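PDB 5IRO: E3 19 kDa protein from Human adenovirus E serotype 4, which probably binds class I MHC heavy chains, retains them in the endoplasmic reticulum and interferes with their association with the TAP peptide transporter. Local coordinates for residues Leu11-Asp16 and Pro72-Phe77; Leu20-Asp25 and Cys29-Lys34. All blocks are in the same frame, centred on the assembly; numbering follows the deposited sequence.

Interaction 1: Leu11-Asp16 and Pro72-Phe77; sequences LTFNPD and PGADGF
Phe13 lays the edge of its ring against the backbone of Gly73 and Ala74, a small surface contact between the loop that precedes strand 20-24 and the beta-hairpin turn joining strands 66-72 and 78-84. The turn is a type I beta turn with a G1 bulge: Gly76 N bonds to Gly73 O to close the turn from Gly73 to Gly76, and Gly73 N bonds to Phe77 O across the bulge. Gly76 has a positive phi of 89°, and glycine suits it because at these backbone angles a CB would be jammed against the carbonyl O of Asp75. No hydrogen bond crosses between the two segments, and they bury only 151 Å² together, so the association rests on van der Waals contact. Phe13 CE1 comes to 3.5 Å from Gly73 CA, and Phe13 CZ lies 3.5 Å from Ala74 N. Both backbone atoms sit at the ring edge, close to its plane, so neither ring face takes part in this contact. The ring gets there with CG anti to its own carbonyl carbon, chi1 -63°, a setting that carries the far end of the side chain nearer the turn than its base. The ring edge rests on Gly73 CA, and glycine suits this site because a CB would crowd the Asp75 carboxylate; the small methyl of Ala74 adds an apolar touch, its CB 4.0 Å from Phe13 CZ. Thr12 OG1 bonds to Pro9 O and holds the loop's own backbone. Beyond the ring's reach the turn is braced from within by an Asx turn, in which the carboxylate of Asp75 accepts the backbone N-H two residues on: Phe77 N meets Asp75 OD1 at 2.8 Å, on the anti side and 24° out of the carboxylate plane.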
ATOM      1  N   LEU D  11      27.553  -5.011 -27.548  1.00187.02           N
ATOM      2  CA  LEU D  11      27.979  -5.950 -28.583  1.00195.51           C
ATOM      3  C   LEU D  11      28.340  -7.278 -27.952  1.00191.57           C
ATOM      4  O   LEU D  11      28.624  -8.250 -28.653  1.00182.30           O
ATOM      5  CB  LEU D  11      29.173  -5.426 -29.396  1.00198.06           C
ATOM      6  CG  LEU D  11      30.467  -4.890 -28.780  1.00196.27           C
ATOM      7  CD1 LEU D  11      31.329  -5.973 -28.133  1.00195.99           C
ATOM      8  CD2 LEU D  11      31.268  -4.160 -29.848  1.00199.46           C
ATOM      9  N   THR D  12      28.329  -7.317 -26.623  1.00 78.69           N
ATOM     10  CA  THR D  12      28.730  -8.520 -25.917  1.00 66.26           C
ATOM     11  C   THR D  12      27.616  -9.541 -26.052  1.00 62.84           C
ATOM     12  O   THR D  12      26.440  -9.218 -25.893  1.00 60.59           O
ATOM     13  CB  THR D  12      28.976  -8.228 -24.419  1.00 61.41           C
ATOM     14  OG1 THR D  12      27.755  -7.796 -23.803  1.00 68.49           O
ATOM     15  CG2 THR D  12      30.033  -7.144 -24.247  1.00 54.15           C
ATOM     16  N   PHE D  13      27.997 -10.778 -26.347  1.00 44.24           N
ATOM     17  CA  PHE D  13      27.028 -11.846 -26.518  1.00 38.43           C
ATOM     18  C   PHE D  13      26.766 -12.512 -25.169  1.00 32.73           C
ATOM     19  O   PHE D  13      26.653 -13.735 -25.082  1.00 31.62           O
ATOM     20  CB  PHE D  13      27.557 -12.878 -27.519  1.00 32.91           C
ATOM     21  CG  PHE D  13      27.767 -12.329 -28.912  1.00 40.85           C
ATOM     22  CD1 PHE D  13      27.049 -11.231 -29.361  1.00 38.93           C
ATOM     23  CD2 PHE D  13      28.700 -12.904 -29.763  1.00 37.31           C
ATOM     24  CE1 PHE D  13      27.251 -10.724 -30.636  1.00 32.40           C
ATOM     25  CE2 PHE D  13      28.908 -12.403 -31.038  1.00 39.70           C
ATOM     26  CZ  PHE D  13      28.180 -11.311 -31.475  1.00 30.66           C
ATOM     27  N   ASN D  14      26.678 -11.705 -24.115  1.00 36.60           N
ATOM     28  CA  ASN D  14      26.600 -12.251 -22.762  1.00 37.99           C
ATOM     29  C   ASN D  14      25.227 -12.290 -22.081  1.00 35.29           C
ATOM     30  O   ASN D  14      24.999 -13.141 -21.219  1.00 32.31           O
ATOM     31  CB  ASN D  14      27.642 -11.594 -21.854  1.00 43.34           C
ATOM     32  CG  ASN D  14      29.055 -12.017 -22.198  1.00 30.03           C
ATOM     33  OD1 ASN D  14      29.273 -12.769 -23.149  1.00 22.03           O
ATOM     34  ND2 ASN D  14      30.021 -11.532 -21.433  1.00 26.07           N
ATOM     35  N   PRO D  15      24.306 -11.383 -22.457  1.00 51.87           N
ATOM     36  CA  PRO D  15      22.977 -11.597 -21.877  1.00 57.71           C
ATOM     37  C   PRO D  15      22.290 -12.863 -22.403  1.00 54.64           C
ATOM     38  O   PRO D  15      21.472 -12.822 -23.323  1.00 48.33           O
ATOM     39  CB  PRO D  15      22.216 -10.336 -22.291  1.00 50.80           C
ATOM     40  CG  PRO D  15      23.278  -9.285 -22.308  1.00 48.82           C
ATOM     41  CD  PRO D  15      24.487  -9.979 -22.880  1.00 56.63           C
ATOM     42  N   ASP D  16      22.669 -13.983 -21.798  1.00 62.47           N
ATOM     43  CA  ASP D  16      21.957 -15.244 -21.896  1.00 61.46           C
ATOM     44  C   ASP D  16      21.453 -15.427 -20.483  1.00 64.53           C
ATOM     45  O   ASP D  16      20.340 -15.899 -20.245  1.00 66.01           O
ATOM     46  CB  ASP D  16      22.902 -16.389 -22.273  1.00 65.40           C
ATOM     47  CG  ASP D  16      23.044 -17.425 -21.163  1.00 57.76           C
ATOM     48  OD1 ASP D  16      22.357 -18.468 -21.223  1.00 54.80           O
ATOM     49  OD2 ASP D  16      23.836 -17.193 -20.223  1.00 50.04           O
ATOM     50  N   PRO D  72      21.037  -7.716 -30.559  1.00 42.29           N
ATOM     51  CA  PRO D  72      21.826  -7.422 -31.760  1.00 44.72           C
ATOM     52  C   PRO D  72      23.261  -7.927 -31.657  1.00 47.03           C
ATOM     53  O   PRO D  72      23.858  -7.884 -30.581  1.00 52.33           O
ATOM     54  CB  PRO D  72      21.808  -5.891 -31.815  1.00 39.83           C
ATOM     55  CG  PRO D  72      21.613  -5.473 -30.395  1.00 43.16           C
ATOM     56  CD  PRO D  72      20.674  -6.491 -29.826  1.00 42.36           C
ATOM     57  N   GLY D  73      23.796  -8.411 -32.773  1.00 27.36           N
ATOM     58  CA  GLY D  73      25.126  -8.995 -32.810  1.00 24.23           C
ATOM     59  C   GLY D  73      26.198  -8.006 -33.229  1.00 31.85           C
ATOM     60  O   GLY D  73      25.930  -6.816 -33.391  1.00 39.79           O
ATOM     61  N   ALA D  74      27.418  -8.503 -33.405  1.00 38.67           N
ATOM     62  CA  ALA D  74      28.528  -7.669 -33.849  1.00 37.44           C
ATOM     63  C   ALA D  74      28.368  -7.284 -35.317  1.00 31.77           C
ATOM     64  O   ALA D  74      28.909  -6.274 -35.764  1.00 33.89           O
ATOM     65  CB  ALA D  74      29.845  -8.397 -33.641  1.00 37.48           C
ATOM     66  N   ASP D  75      27.622  -8.096 -36.061  1.00 56.10           N
ATOM     67  CA  ASP D  75      27.313  -7.806 -37.458  1.00 62.35           C
ATOM     68  C   ASP D  75      26.211  -6.759 -37.597  1.00 61.52           C
ATOM     69  O   ASP D  75      25.903  -6.311 -38.702  1.00 63.51           O
ATOM     70  CB  ASP D  75      26.910  -9.090 -38.190  1.00 57.80           C
ATOM     71  CG  ASP D  75      25.981  -9.967 -37.371  1.00 63.03           C
ATOM     72  OD1 ASP D  75      25.094  -9.425 -36.678  1.00 66.83           O
ATOM     73  OD2 ASP D  75      26.139 -11.205 -37.425  1.00 74.55           O
ATOM     74  N   GLY D  76      25.619  -6.374 -36.472  1.00 23.56           N
ATOM     75  CA  GLY D  76      24.572  -5.372 -36.472  1.00 23.85           C
ATOM     76  C   GLY D  76      23.212  -6.011 -36.649  1.00 33.62           C
ATOM     77  O   GLY D  76      22.188  -5.329 -36.693  1.00 32.25           O
ATOM     78  N   PHE D  77      23.207  -7.334 -36.747  1.00 44.73           N
ATOM     79  CA  PHE D  77      21.969  -8.069 -36.939  1.00 37.18           C
ATOM     80  C   PHE D  77      21.482  -8.639 -35.614  1.00 39.16           C
ATOM     81  O   PHE D  77      22.274  -9.128 -34.806  1.00 42.03           O
ATOM     82  CB  PHE D  77      22.163  -9.180 -37.971  1.00 38.65           C
ATOM     83  CG  PHE D  77      22.538  -8.677 -39.334  1.00 42.34           C
ATOM     84  CD1 PHE D  77      21.632  -7.953 -40.092  1.00 44.00           C
ATOM     85  CD2 PHE D  77      23.796  -8.927 -39.860  1.00 42.28           C
ATOM     86  CE1 PHE D  77      21.972  -7.489 -41.350  1.00 42.01           C
ATOM     87  CE2 PHE D  77      24.144  -8.465 -41.115  1.00 48.94           C
ATOM     88  CZ  PHE D  77      23.230  -7.747 -41.861  1.00 48.35           C
TER

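Interaction 2: Leu20-Asp25 and Cys29-Lys34; sequences LSFQPD and CAVLIK
Strands 20-24 and 29-34 run antiparallel, their axes 4.7 Å apart at closest approach and their directions 163° from each other, with Ser21 opposite Leu32 and Gln23 opposite Ala30 as hydrogen-bonded pairs. Each of these pairs exchanges two backbone bonds; Ser21 N reaches Leu32 O at 2.9 Å, and Ala30 N reaches Gln23 O at the same length. Leu20 with Ile33, Phe22 with Val31 and Pro24 with Cys29 are the intervening non-hydrogen-bonded pairs, where CA-H groups of Leu20 and Phe22 lean on the carbonyls of Leu32 and Ala30. Together the strands form a beta hairpin at one side of a three-stranded antiparallel sheet in the adenovirus GP19K (E3-19K) fold, this chain being one piece of a longer membrane protein; strand 54-59 continues the sheet beyond 29-34. Alternation sends Leu20, Phe22, Cys29, Val31 and Ile33 to one face, an apolar layer, partly buried, against the loop residues Phe85 (touching Leu20), Phe87 (touching Val31) and Met90 (touching Phe22). Phe22 and Val31 point the same way side by side, and Val31 CG2 meets Phe22 CE1 at 3.8 Å, obliquely to the ring. At the ring's edge, in its plane, Cys29 SG lies 3.6 Å from Phe22 CD1, a sulfur-aromatic contact. With SG anti to the backbone N, chi1 -164°, Cys29 brings its sulfur beside the ring while bonding it to Cys91, which ties the hairpin to helix 91-94. The other face is mixed: Ser21 faces the buried Leu32, Gln23 faces Ala30, and residues of another protein chain pack against Gln23 and Leu32. Ser21 OG lies alongside Leu32, nearest its CD2 and CB, and the methyl of Ala30 lies beside Gln23 O.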
ATOM      1  N   LEU D  20      16.594 -13.518 -12.703  1.00 39.68           N
ATOM      2  CA  LEU D  20      15.168 -13.461 -12.401  1.00 42.65           C
ATOM      3  C   LEU D  20      14.852 -13.778 -10.937  1.00 42.21           C
ATOM      4  O   LEU D  20      15.501 -14.619 -10.316  1.00 48.13           O
ATOM      5  CB  LEU D  20      14.337 -14.329 -13.359  1.00 43.90           C
ATOM      6  CG  LEU D  20      14.488 -15.848 -13.466  1.00 45.12           C
ATOM      7  CD1 LEU D  20      13.333 -16.400 -14.287  1.00 42.13           C
ATOM      8  CD2 LEU D  20      15.812 -16.248 -14.097  1.00 44.79           C
ATOM      9  N   SER D  21      13.850 -13.089 -10.402  1.00 37.89           N
ATOM     10  CA  SER D  21      13.432 -13.258  -9.016  1.00 32.72           C
ATOM     11  C   SER D  21      11.945 -13.591  -8.936  1.00 38.57           C
ATOM     12  O   SER D  21      11.163 -13.191  -9.800  1.00 44.18           O
ATOM     13  CB  SER D  21      13.732 -11.996  -8.203  1.00 39.85           C
ATOM     14  OG  SER D  21      13.264 -10.838  -8.872  1.00 42.72           O
ATOM     15  N   PHE D  22      11.561 -14.329  -7.900  1.00 46.87           N
ATOM     16  CA  PHE D  22      10.168 -14.718  -7.703  1.00 43.68           C
ATOM     17  C   PHE D  22       9.660 -14.178  -6.378  1.00 44.67           C
ATOM     18  O   PHE D  22      10.406 -14.105  -5.401  1.00 40.33           O
ATOM     19  CB  PHE D  22      10.013 -16.239  -7.745  1.00 43.23           C
ATOM     20  CG  PHE D  22      10.280 -16.842  -9.092  1.00 45.01           C
ATOM     21  CD1 PHE D  22       9.241 -17.373  -9.835  1.00 45.68           C
ATOM     22  CD2 PHE D  22      11.560 -16.871  -9.620  1.00 45.80           C
ATOM     23  CE1 PHE D  22       9.475 -17.927 -11.073  1.00 39.55           C
ATOM     24  CE2 PHE D  22      11.800 -17.422 -10.859  1.00 46.40           C
ATOM     25  CZ  PHE D  22      10.758 -17.951 -11.585  1.00 46.30           C
ATOM     26  N   GLN D  23       8.389 -13.793  -6.346  1.00 52.95           N
ATOM     27  CA  GLN D  23       7.844 -13.175  -5.144  1.00 48.49           C
ATOM     28  C   GLN D  23       6.340 -13.407  -5.008  1.00 55.05           C
ATOM     29  O   GLN D  23       5.608 -13.381  -5.999  1.00 60.21           O
ATOM     30  CB  GLN D  23       8.179 -11.678  -5.142  1.00 51.89           C
ATOM     31  CG  GLN D  23       7.763 -10.913  -3.896  1.00 53.88           C
ATOM     32  CD  GLN D  23       8.266  -9.483  -3.902  1.00 49.17           C
ATOM     33  OE1 GLN D  23       9.219  -9.152  -4.607  1.00 47.52           O
ATOM     34  NE2 GLN D  23       7.625  -8.625  -3.117  1.00 57.33           N
ATOM     35  N   PRO D  24       5.881 -13.648  -3.771  1.00 37.66           N
ATOM     36  CA  PRO D  24       4.461 -13.823  -3.445  1.00 36.92           C
ATOM     37  C   PRO D  24       3.709 -12.496  -3.393  1.00 40.08           C
ATOM     38  O   PRO D  24       3.964 -11.687  -2.504  1.00 44.90           O
ATOM     39  CB  PRO D  24       4.503 -14.448  -2.044  1.00 38.47           C
ATOM     40  CG  PRO D  24       5.816 -14.027  -1.476  1.00 42.13           C
ATOM     41  CD  PRO D  24       6.755 -13.993  -2.635  1.00 37.39           C
ATOM     42  N   ASP D  25       2.792 -12.279  -4.333  1.00 76.28           N
ATOM     43  CA  ASP D  25       2.006 -11.047  -4.349  1.00 73.93           C
ATOM     44  C   ASP D  25       0.522 -11.327  -4.555  1.00 78.64           C
ATOM     45  O   ASP D  25       0.076 -11.425  -5.683  1.00 84.81           O
ATOM     46  CB  ASP D  25       2.491 -10.121  -5.473  1.00 64.66           C
ATOM     47  CG  ASP D  25       3.633  -9.219  -5.049  1.00 77.41           C
ATOM     48  OD1 ASP D  25       3.614  -8.028  -5.427  1.00 86.86           O
ATOM     49  OD2 ASP D  25       4.559  -9.698  -4.365  1.00 76.71           O
ATOM     50  N   CYS D  29       2.232 -16.458  -8.034  1.00 69.61           N
ATOM     51  CA  CYS D  29       3.673 -16.375  -8.143  1.00 69.97           C
ATOM     52  C   CYS D  29       4.136 -15.304  -9.137  1.00 71.06           C
ATOM     53  O   CYS D  29       4.172 -15.533 -10.352  1.00 65.56           O
ATOM     54  CB  CYS D  29       4.243 -17.737  -8.515  1.00 62.19           C
ATOM     55  SG  CYS D  29       6.008 -17.869  -8.244  1.00 61.72           S
ATOM     56  N   ALA D  30       4.526 -14.150  -8.596  1.00 53.88           N
ATOM     57  CA  ALA D  30       4.993 -13.030  -9.405  1.00 46.13           C
ATOM     58  C   ALA D  30       6.419 -13.260  -9.885  1.00 43.47           C
ATOM     59  O   ALA D  30       7.344 -13.448  -9.084  1.00 44.52           O
ATOM     60  CB  ALA D  30       4.903 -11.731  -8.617  1.00 46.21           C
ATOM     61  N   VAL D  31       6.571 -13.242 -11.207  1.00 34.90           N
ATOM     62  CA  VAL D  31       7.848 -13.460 -11.870  1.00 39.81           C
ATOM     63  C   VAL D  31       8.474 -12.139 -12.298  1.00 37.78           C
ATOM     64  O   VAL D  31       7.789 -11.267 -12.835  1.00 39.98           O
ATOM     65  CB  VAL D  31       7.663 -14.335 -13.129  1.00 34.34           C
ATOM     66  CG1 VAL D  31       8.999 -14.618 -13.791  1.00 31.98           C
ATOM     67  CG2 VAL D  31       6.944 -15.628 -12.781  1.00 30.10           C
ATOM     68  N   LEU D  32       9.773 -11.996 -12.058  1.00 35.46           N
ATOM     69  CA  LEU D  32      10.488 -10.786 -12.445  1.00 35.87           C
ATOM     70  C   LEU D  32      11.782 -11.142 -13.165  1.00 35.66           C
ATOM     71  O   LEU D  32      12.786 -11.445 -12.527  1.00 35.28           O
ATOM     72  CB  LEU D  32      10.811  -9.944 -11.214  1.00 37.85           C
ATOM     73  CG  LEU D  32      11.477  -8.601 -11.522  1.00 42.69           C
ATOM     74  CD1 LEU D  32      10.445  -7.568 -11.950  1.00 39.49           C
ATOM     75  CD2 LEU D  32      12.289  -8.116 -10.338  1.00 40.44           C
ATOM     76  N   ILE D  33      11.762 -11.078 -14.492  1.00 23.79           N
ATOM     77  CA  ILE D  33      12.949 -11.356 -15.291  1.00 24.48           C
ATOM     78  C   ILE D  33      13.757 -10.084 -15.523  1.00 24.36           C
ATOM     79  O   ILE D  33      13.378  -9.236 -16.334  1.00 25.22           O
ATOM     80  CB  ILE D  33      12.576 -11.971 -16.652  1.00 23.43           C
ATOM     81  CG1 ILE D  33      11.579 -13.117 -16.458  1.00 16.67           C
ATOM     82  CG2 ILE D  33      13.820 -12.459 -17.380  1.00 21.64           C
ATOM     83  CD1 ILE D  33      10.998 -13.655 -17.751  1.00 18.37           C
ATOM     84  N   LYS D  34      14.868  -9.952 -14.804  1.00 23.04           N
ATOM     85  CA  LYS D  34      15.712  -8.767 -14.922  1.00 28.23           C
ATOM     86  C   LYS D  34      16.970  -9.016 -15.757  1.00 37.67           C
ATOM     87  O   LYS D  34      17.841  -9.799 -15.378  1.00 35.08           O
ATOM     88  CB  LYS D  34      16.101  -8.248 -13.538  1.00 26.99           C
ATOM     89  CG  LYS D  34      16.890  -6.948 -13.568  1.00 30.36           C
ATOM     90  CD  LYS D  34      17.128  -6.425 -12.163  1.00 31.25           C
ATOM     91  CE  LYS D  34      17.798  -5.062 -12.184  1.00 35.88           C
ATOM     92  NZ  LYS D  34      18.100  -4.584 -10.808  1.00 24.80           N
TER

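Interaction 2 lies nested within the loop that interaction 1 closes, yet their centres are about 26 Å apart, on opposite sides of the chain's centre. The partly buried hairpin is held by regular backbone pairing, an apolar face and a disulfide to a later helix; the surface contact has no hydrogen bond across it and depends on one ring edge. They hold different elements: interaction 2 joins neighbouring strands of one sheet, whereas 11-16 with 72-77 brings an N-terminal loop to the turn of a hairpin in the other. Another protein chain packs on interaction 2, but none in the assembly touches interaction 1.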